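TolA protein (Vibrio cholerae, PDB 4G7X) probably mediates the protein-protein contacts of the envelope protein TolA, as its C-terminal periplasmic domain. Local coordinates at residues Q41-S46 against K119-V124; I54-I59 against I131-A136; C74-K79 against G90-L95. All coordinates share one frame; numbering follows the deposited sequence. Where two conformers were deposited one is given.

Contact 1 (Q41-S46 against K119-V124)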
loop_
_atom_site.group_PDB
_atom_site.type_symbol
_atom_site.label_atom_id
_atom_site.label_comp_id
_atom_site.label_asym_id
_atom_site.label_seq_id
_atom_site.Cartn_x
_atom_site.Cartn_y
_atom_site.Cartn_z
ATOM N N GLN B 41 20.795 16.544 8.802
ATOM C CA GLN B 41 19.590 16.242 9.581
ATOM C C GLN B 41 18.477 17.257 9.325
ATOM O O GLN B 41 17.311 16.882 9.207
ATOM C CB GLN B 41 19.903 16.147 11.074
ATOM C CG GLN B 41 20.752 14.943 11.446
ATOM C CD GLN B 41 20.833 14.708 12.943
ATOM O OE1 GLN B 41 20.249 15.448 13.741
ATOM N NE2 GLN B 41 21.566 13.673 13.336
ATOM N N GLN B 42 18.843 18.536 9.229
ATOM C CA GLN B 42 17.885 19.597 8.913
ATOM C C GLN B 42 17.267 19.401 7.533
ATOM O O GLN B 42 16.056 19.551 7.362
ATOM C CB GLN B 42 18.546 20.974 9.006
ATOM C CG GLN B 42 18.915 21.352 10.430
ATOM C CD GLN B 42 19.442 22.765 10.567
ATOM O OE1 GLN B 42 19.739 23.442 9.580
ATOM N NE2 GLN B 42 19.557 23.222 11.810
ATOM N N PHE B 43 18.102 19.056 6.558
ATOM C CA PHE B 43 17.635 18.819 5.197
ATOM C C PHE B 43 16.669 17.638 5.142
ATOM O O PHE B 43 15.611 17.728 4.519
ATOM C CB PHE B 43 18.810 18.611 4.241
ATOM C CG PHE B 43 18.396 18.274 2.836
ATOM C CD1 PHE B 43 17.916 19.260 1.979
ATOM C CD2 PHE B 43 18.487 16.966 2.366
ATOM C CE1 PHE B 43 17.534 18.949 0.680
ATOM C CE2 PHE B 43 18.107 16.650 1.071
ATOM C CZ PHE B 43 17.633 17.644 0.227
ATOM N N VAL B 44 17.027 16.544 5.807
ATOM C CA VAL B 44 16.177 15.350 5.837
ATOM C C VAL B 44 14.828 15.657 6.489
ATOM O O VAL B 44 13.784 15.304 5.952
ATOM C CB VAL B 44 16.885 14.154 6.518
ATOM C CG1 VAL B 44 15.938 12.972 6.672
ATOM C CG2 VAL B 44 18.115 13.738 5.722
ATOM N N THR B 45 14.850 16.345 7.627
ATOM C CA THR B 45 13.619 16.714 8.323
ATOM C C THR B 45 12.721 17.578 7.426
ATOM O O THR B 45 11.509 17.348 7.339
ATOM C CB THR B 45 13.935 17.411 9.663
ATOM O OG1 THR B 45 14.684 16.512 10.490
ATOM C CG2 THR B 45 12.660 17.816 10.403
ATOM N N SER B 46 13.324 18.546 6.740
ATOM C CA SER B 46 12.599 19.414 5.813
ATOM C C SER B 46 11.968 18.621 4.667
ATOM O O SER B 46 10.797 18.819 4.343
ATOM C CB SER B 46 13.527 20.503 5.263
ATOM O OG SER B 46 12.820 21.422 4.443
ATOM N N LYS B 119 15.560 12.189 -6.157
ATOM C CA LYS B 119 16.632 11.498 -6.861
ATOM C C LYS B 119 17.941 11.600 -6.083
ATOM O O LYS B 119 18.321 12.685 -5.634
ATOM C CB LYS B 119 16.802 12.062 -8.274
ATOM N N ASP B 120 18.609 10.458 -5.917
ATOM C CA ASP B 120 19.922 10.371 -5.261
ATOM C C ASP B 120 19.966 10.994 -3.857
ATOM O O ASP B 120 20.923 11.688 -3.499
ATOM C CB ASP B 120 21.022 10.956 -6.161
ATOM N N GLN B 121 18.924 10.740 -3.070
ATOM C CA GLN B 121 18.889 11.150 -1.667
ATOM C C GLN B 121 18.472 9.958 -0.802
ATOM O O GLN B 121 17.368 9.950 -0.250
ATOM C CB GLN B 121 17.938 12.336 -1.465
ATOM C CG GLN B 121 18.432 13.646 -2.062
ATOM C CD GLN B 121 17.397 14.757 -2.014
ATOM O OE1 GLN B 121 16.503 14.766 -1.164
ATOM N NE2 GLN B 121 17.521 15.712 -2.928
ATOM N N PRO B 122 19.359 8.945 -0.679
ATOM C CA PRO B 122 18.983 7.681 -0.035
ATOM C C PRO B 122 18.564 7.809 1.430
ATOM O O PRO B 122 17.691 7.063 1.879
ATOM C CB PRO B 122 20.248 6.820 -0.166
ATOM C CG PRO B 122 21.361 7.794 -0.348
ATOM C CD PRO B 122 20.770 8.938 -1.113
ATOM N N ASP B 123 19.168 8.743 2.164
ATOM C CA ASP B 123 18.813 8.950 3.571
ATOM C C ASP B 123 17.383 9.476 3.731
ATOM O O ASP B 123 16.680 9.098 4.670
ATOM C CB ASP B 123 19.838 9.838 4.301
ATOM C CG ASP B 123 20.087 11.177 3.607
ATOM O OD1 ASP B 123 19.583 11.414 2.490
ATOM O OD2 ASP B 123 20.812 12.004 4.199
ATOM N N VAL B 124 16.960 10.329 2.799
ATOM C CA VAL B 124 15.586 10.832 2.761
ATOM C C VAL B 124 14.617 9.709 2.381
ATOM O O VAL B 124 13.562 9.554 3.003
ATOM C CB VAL B 124 15.444 12.028 1.787
ATOM C CG1 VAL B 124 13.993 12.472 1.671
ATOM C CG2 VAL B 124 16.319 13.193 2.235
#
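Early in the long helix 38-62 of the TolA C-terminal domain, Phe-43 and Val-44 meet the start of the short helix 122-128 in a small surface contact of 215 Å². The amide of Gln-121 comes in at the rim of the Phe-43 ring: OE1 of Gln-121 lies 3.3 Å from CE2 of Phe-43, near the ring plane, and CZ of Phe-43 is 3.7 Å from CD of the same amide. Ring and amide planes stand 63° apart, so this is an edge approach and no stack. An extended chain beyond CG carries the amide across to the ring, which itself leans toward the loop because CG of Phe-43 is anti to the backbone N (chi1 176°). Gln-121 also holds the N-cap position of helix 122-128, the short helix that leads into the edge strand 130-135 of the sheet. One turn on, CG2 of Val-124 touches two side chains of the long helix, at 4.0 Å from CG2 of Val-44 and 4.1 Å from CE2 of Phe-43. Asp-123 supplies the polar flank: its OD2 lies 3.5 Å from CG2 of Val-44, and the same oxygen forms a salt bridge with Arg-40, one turn earlier in the long helix. OD1 of Asp-123 receives a weak bond from the backbone N of Val-124, 2.9 Å away and well bent at 125°.

Contact 2 (I54-I59 against I131-A136)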
loop_
_atom_site.group_PDB
_atom_site.type_symbol
_atom_site.label_atom_id
_atom_site.label_comp_id
_atom_site.label_asym_id
_atom_site.label_seq_id
_atom_site.Cartn_x
_atom_site.Cartn_y
_atom_site.Cartn_z
ATOM N N ILE B 54 3.105 16.230 0.064
ATOM C CA ILE B 54 2.802 15.755 -1.287
ATOM C C ILE B 54 1.955 14.479 -1.221
ATOM O O ILE B 54 0.933 14.372 -1.909
ATOM C CB ILE B 54 4.086 15.539 -2.126
ATOM C CG1 ILE B 54 4.728 16.893 -2.468
ATOM C CG2 ILE B 54 3.780 14.760 -3.402
ATOM C CD1 ILE B 54 6.150 16.810 -2.993
ATOM N N TYR B 55 2.363 13.536 -0.374
ATOM C CA TYR B 55 1.645 12.264 -0.226
ATOM C C TYR B 55 0.226 12.455 0.295
ATOM O O TYR B 55 -0.710 11.815 -0.188
ATOM C CB TYR B 55 2.398 11.295 0.690
ATOM C CG TYR B 55 3.791 10.898 0.242
ATOM C CD1 TYR B 55 4.235 11.124 -1.063
ATOM C CD2 TYR B 55 4.652 10.260 1.128
ATOM C CE1 TYR B 55 5.512 10.754 -1.453
ATOM C CE2 TYR B 55 5.924 9.874 0.742
ATOM C CZ TYR B 55 6.347 10.123 -0.545
ATOM O OH TYR B 55 7.613 9.743 -0.920
ATOM N N THR B 56 0.076 13.337 1.280
ATOM C CA THR B 56 -1.217 13.622 1.892
ATOM C C THR B 56 -2.176 14.236 0.865
ATOM O O THR B 56 -3.361 13.886 0.827
ATOM C CB THR B 56 -1.051 14.529 3.135
ATOM O OG1 THR B 56 -0.115 13.935 4.048
ATOM C CG2 THR B 56 -2.376 14.713 3.845
ATOM N N GLN B 57 -1.654 15.118 0.013
ATOM C CA GLN B 57 -2.436 15.711 -1.073
ATOM C C GLN B 57 -2.870 14.665 -2.101
ATOM O O GLN B 57 -4.016 14.676 -2.555
ATOM C CB GLN B 57 -1.662 16.861 -1.738
ATOM C CG GLN B 57 -2.264 17.401 -3.034
ATOM C CD GLN B 57 -3.583 18.134 -2.846
ATOM O OE1 GLN B 57 -3.915 18.586 -1.750
ATOM N NE2 GLN B 57 -4.340 18.262 -3.929
ATOM N N LEU B 58 -1.965 13.755 -2.456
ATOM C CA LEU B 58 -2.303 12.682 -3.396
ATOM C C LEU B 58 -3.445 11.817 -2.869
ATOM O O LEU B 58 -4.344 11.439 -3.625
ATOM C CB LEU B 58 -1.080 11.820 -3.720
ATOM C CG LEU B 58 -0.037 12.454 -4.647
ATOM C CD1 LEU B 58 1.238 11.624 -4.661
ATOM C CD2 LEU B 58 -0.586 12.635 -6.055
ATOM N N ILE B 59 -3.411 11.520 -1.573
ATOM C CA ILE B 59 -4.465 10.730 -0.938
ATOM C C ILE B 59 -5.774 11.521 -0.910
ATOM O O ILE B 59 -6.830 10.995 -1.268
ATOM C CB ILE B 59 -4.052 10.277 0.479
ATOM C CG1 ILE B 59 -2.834 9.351 0.391
ATOM C CG2 ILE B 59 -5.211 9.583 1.191
ATOM C CD1 ILE B 59 -2.076 9.196 1.689
ATOM N N ILE B 131 6.400 6.064 6.693
ATOM C CA ILE B 131 5.974 7.425 7.025
ATOM C C ILE B 131 4.563 7.493 7.615
ATOM O O ILE B 131 3.627 6.878 7.098
ATOM C CB ILE B 131 6.121 8.360 5.792
ATOM C CG1 ILE B 131 5.874 9.824 6.169
ATOM C CG2 ILE B 131 5.231 7.907 4.635
ATOM C CD1 ILE B 131 6.301 10.820 5.111
ATOM N N ASN B 132 4.429 8.238 8.709
ATOM C CA ASN B 132 3.134 8.492 9.327
ATOM C C ASN B 132 2.488 9.734 8.741
ATOM O O ASN B 132 3.126 10.785 8.635
ATOM C CB ASN B 132 3.275 8.654 10.841
ATOM C CG ASN B 132 3.782 7.400 11.521
ATOM O OD1 ASN B 132 3.517 6.280 11.076
ATOM N ND2 ASN B 132 4.518 7.581 12.615
ATOM N N LEU B 133 1.225 9.604 8.343
ATOM C CA LEU B 133 0.476 10.709 7.749
ATOM C C LEU B 133 -0.879 10.878 8.423
ATOM O O LEU B 133 -1.450 9.917 8.938
ATOM C CB LEU B 133 0.267 10.483 6.246
ATOM C CG LEU B 133 1.475 10.250 5.330
ATOM C CD1 LEU B 133 0.998 9.956 3.917
ATOM C CD2 LEU B 133 2.445 11.424 5.337
ATOM N N THR B 134 -1.379 12.108 8.419
ATOM C CA THR B 134 -2.725 12.389 8.890
ATOM C C THR B 134 -3.589 12.828 7.713
ATOM O O THR B 134 -3.280 13.811 7.031
ATOM C CB THR B 134 -2.721 13.459 10.000
ATOM O OG1 THR B 134 -1.939 12.987 11.102
ATOM C CG2 THR B 134 -4.137 13.753 10.486
ATOM N N VAL B 135 -4.648 12.063 7.471
ATOM C CA VAL B 135 -5.549 12.309 6.362
ATOM C C VAL B 135 -6.843 12.921 6.873
ATOM O O VAL B 135 -7.446 12.422 7.822
ATOM C CB VAL B 135 -5.860 11.010 5.595
ATOM C CG1 VAL B 135 -6.813 11.287 4.445
ATOM C CG2 VAL B 135 -4.573 10.375 5.088
ATOM N N ALA B 136 -7.254 14.014 6.245
ATOM C CA ALA B 136 -8.506 14.666 6.577
ATOM C C ALA B 136 -9.121 15.212 5.301
ATOM O O ALA B 136 -8.418 15.432 4.319
ATOM C CB ALA B 136 -8.273 15.786 7.579
HETATM O O HOH W 1 0.288 14.287 7.213
#
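The hydroxyl of Thr-56, on helix 38-62, faces strand 130-135 through one water: the water donates to OG1 of Thr-56 at 3.2 Å and accepts from the backbone N of Thr-134 at 3.0 Å. OG1 is also bonded to the backbone O of Gly-52, one turn back in helix 38-62. These two partners fix the rotation of the Thr-56 side chain, with OG1 beside the backbone N (chi1 -54°), which leaves CG2 anti to it. That rotation sets CG2 of Thr-56 3.4 Å from the backbone O of Thr-134, while OG1 of Thr-56 packs against CD2 of Leu-133; the two side chains run alongside one another, pointing oppositely. Leu-133 fills the middle of the contact. Its other branch, CD1, lies 3.8 Å from CB of Tyr-55 and 3.9 Å from CD1 of Ile-59, wedged between residues one helical turn apart. Ile-59 reaches Val-135 with its short branch, CG2, which is 4.0 Å from CG1 of Val-135 in one of the valine's two conformers, the side chains lying roughly perpendicular. Toward the other end, CG2 of Ile-131 approaches the edge of the Tyr-55 ring near its plane, 4.3 Å from CD2 of Tyr-55. The phenol is fixed further out, its OH bonded to the backbone O of Pro-116 and its ring edge-to-face with that of Phe-115. Ala-108 and Val-109 of helix 99-110 adjoin Ile-59, closing the core beyond it. The axes of 54-59 and 131-135 pass 8.7 Å apart, crossing at -44°: a long helix packed by apolar side chains on one face of an antiparallel sheet, in an alpha+beta domain.

Contact 3 (C74-K79 against G90-L95)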
loop_
_atom_site.group_PDB
_atom_site.type_symbol
_atom_site.label_atom_id
_atom_site.label_comp_id
_atom_site.label_asym_id
_atom_site.label_seq_id
_atom_site.Cartn_x
_atom_site.Cartn_y
_atom_site.Cartn_z
ATOM N N CYS B 74 -7.998 10.528 9.866
ATOM C CA CYS B 74 -7.510 9.157 9.928
ATOM C C CYS B 74 -5.995 9.230 9.916
ATOM O O CYS B 74 -5.402 9.819 9.003
ATOM C CB CYS B 74 -7.996 8.312 8.751
ATOM S SG CYS B 74 -7.579 6.552 8.925
ATOM N N ARG B 75 -5.373 8.662 10.943
ATOM C CA ARG B 75 -3.922 8.604 11.007
ATOM C C ARG B 75 -3.471 7.248 10.502
ATOM O O ARG B 75 -3.962 6.210 10.953
ATOM C CB ARG B 75 -3.409 8.845 12.431
ATOM C CG ARG B 75 -3.659 10.250 12.964
ATOM C CD ARG B 75 -2.742 10.611 14.131
ATOM N NE ARG B 75 -2.661 9.567 15.155
ATOM C CZ ARG B 75 -1.607 8.771 15.348
ATOM N NH1 ARG B 75 -0.522 8.884 14.587
ATOM N NH2 ARG B 75 -1.642 7.853 16.305
ATOM N N VAL B 76 -2.537 7.271 9.561
ATOM C CA VAL B 76 -2.054 6.053 8.919
ATOM C C VAL B 76 -0.532 5.991 8.894
ATOM O O VAL B 76 0.151 7.003 9.045
ATOM C CB VAL B 76 -2.590 5.908 7.473
ATOM C CG1 VAL B 76 -4.111 5.813 7.465
ATOM C CG2 VAL B 76 -2.100 7.047 6.588
ATOM N N ASN B 77 -0.012 4.785 8.718
ATOM C CA ASN B 77 1.381 4.606 8.375
ATOM C C ASN B 77 1.451 4.008 6.981
ATOM O O ASN B 77 0.725 3.055 6.670
ATOM C CB ASN B 77 2.074 3.696 9.385
ATOM C CG ASN B 77 3.461 3.287 8.937
ATOM O OD1 ASN B 77 3.638 2.232 8.326
ATOM N ND2 ASN B 77 4.447 4.133 9.206
ATOM N N LEU B 78 2.304 4.598 6.147
ATOM C CA LEU B 78 2.594 4.085 4.814
ATOM C C LEU B 78 3.957 3.425 4.795
ATOM O O LEU B 78 4.943 4.005 5.257
ATOM C CB LEU B 78 2.619 5.217 3.787
ATOM C CG LEU B 78 1.328 5.763 3.191
ATOM C CD1 LEU B 78 0.484 6.411 4.272
ATOM C CD2 LEU B 78 1.666 6.755 2.091
ATOM N N LYS B 79 4.009 2.214 4.257
ATOM C CA LYS B 79 5.276 1.607 3.884
ATOM C C LYS B 79 5.308 1.574 2.364
ATOM O O LYS B 79 4.400 1.035 1.725
ATOM C CB LYS B 79 5.478 0.245 4.545
ATOM C CG LYS B 79 5.715 0.409 6.042
ATOM C CD LYS B 79 5.920 -0.889 6.793
ATOM C CE LYS B 79 6.417 -0.602 8.203
ATOM N NZ LYS B 79 5.433 0.149 9.036
ATOM N N GLY B 90 3.408 -0.350 -0.409
ATOM C CA GLY B 90 3.738 -1.675 0.104
ATOM C C GLY B 90 2.694 -2.129 1.105
ATOM O O GLY B 90 2.083 -3.187 0.950
ATOM N N SER B 91 2.498 -1.333 2.152
ATOM C CA SER B 91 1.418 -1.591 3.106
ATOM C C SER B 91 0.882 -0.313 3.732
ATOM O O SER B 91 1.585 0.694 3.809
ATOM C CB SER B 91 1.861 -2.568 4.197
ATOM O OG SER B 91 2.894 -2.010 4.987
ATOM N N LEU B 92 -0.375 -0.368 4.166
ATOM C CA LEU B 92 -1.031 0.736 4.855
ATOM C C LEU B 92 -1.524 0.241 6.206
ATOM O O LEU B 92 -2.239 -0.757 6.278
ATOM C CB LEU B 92 -2.213 1.253 4.026
ATOM C CG LEU B 92 -2.931 2.544 4.449
ATOM C CD1 LEU B 92 -3.725 2.364 5.736
ATOM C CD2 LEU B 92 -1.957 3.703 4.575
ATOM N N THR B 93 -1.125 0.929 7.271
ATOM C CA THR B 93 -1.600 0.605 8.613
ATOM C C THR B 93 -2.473 1.742 9.116
ATOM O O THR B 93 -2.031 2.890 9.168
ATOM C CB THR B 93 -0.439 0.348 9.591
ATOM O OG1 THR B 93 0.381 -0.707 9.081
ATOM C CG2 THR B 93 -0.964 -0.068 10.961
ATOM N N VAL B 94 -3.718 1.420 9.461
ATOM C CA VAL B 94 -4.619 2.396 10.061
ATOM C C VAL B 94 -4.305 2.468 11.553
ATOM O O VAL B 94 -4.465 1.480 12.275
ATOM C CB VAL B 94 -6.099 2.031 9.822
ATOM C CG1 VAL B 94 -7.015 2.979 10.581
ATOM C CG2 VAL B 94 -6.428 2.066 8.340
ATOM N N LEU B 95 -3.842 3.629 12.005
ATOM C CA LEU B 95 -3.421 3.795 13.399
ATOM C C LEU B 95 -4.608 4.133 14.301
ATOM O O LEU B 95 -4.844 3.451 15.304
ATOM C CB LEU B 95 -2.294 4.831 13.509
ATOM C CG LEU B 95 -1.035 4.498 12.697
ATOM C CD1 LEU B 95 -0.079 5.681 12.678
ATOM C CD2 LEU B 95 -0.337 3.251 13.226
HETATM O O HOH W 2 2.097 0.046 7.066
#
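Val-76 and Leu-92 fill one face of the pairing between strands 74-79 and 90-95: in the conformers given for the two leucines, CD2 of Leu-92 lies 3.7 Å from CB of Val-76 and equally near CD1 of Leu-78. On the other face a single water bridges Asn-77 OD1, Ser-91 OG and Thr-93 OG1; it donates to OD1. Thr-93 OG1 is also hydrogen-bonded to a polar side chain of the other protein chain. Asn-77 OD1 takes a further bond of 2.8 Å from NZ of Lys-79, which stands above the carbonyl plane after the lysine chain bends back at its last torsion. At the far end CB of Leu-95 lies 4.1 Å above the plane of the Arg-75 guanidinium, displaced toward its rim; a salt bridge to Asp-96 holds the arginine.

Behind these side chains runs the antiparallel ladder, with Asn-77 and Thr-93 as a hydrogen-bonded pair and Lys-79 N giving a nearly straight bond (178°) to Ser-91 O. A classic beta bulge interrupts it, two residues, Gly-90 and Ser-91, opposing the single Lys-79, whose O accepts from Gly-90 N at 2.7 Å and Ser-91 N at 3.1 Å. In the sheet, strand 130-135 flanks hairpin 74-83/86-95, Ser-91 to Thr-93 pair with a strand of the other protein chain, and helix 99-110 covers the Val-76 and Val-94 face, tied to it by the Cys-74 to Cys-102 disulfide.

Overall arrangement
Contact 2 is the core contact, about 4 Å from the centre of the chain to its own centre; contact 1 is a surface contact about 16 Å out, and contact 3 is partly buried. Contacts 1 and 2 share helix 38-62, their centres about 18 Å apart, and their second partners, helix 122-128 and strand 130-135, follow each other in the chain. Contacts 2 and 3 touch directly, because strands 130-135 and 74-83 are neighbours in one sheet. Chemistry follows place: contact 1 mixes a few methyl contacts with charged and amide groups, contact 2 is mainly aliphatic with one bridging water, and contact 3 rests on backbone hydrogen bonds between strands.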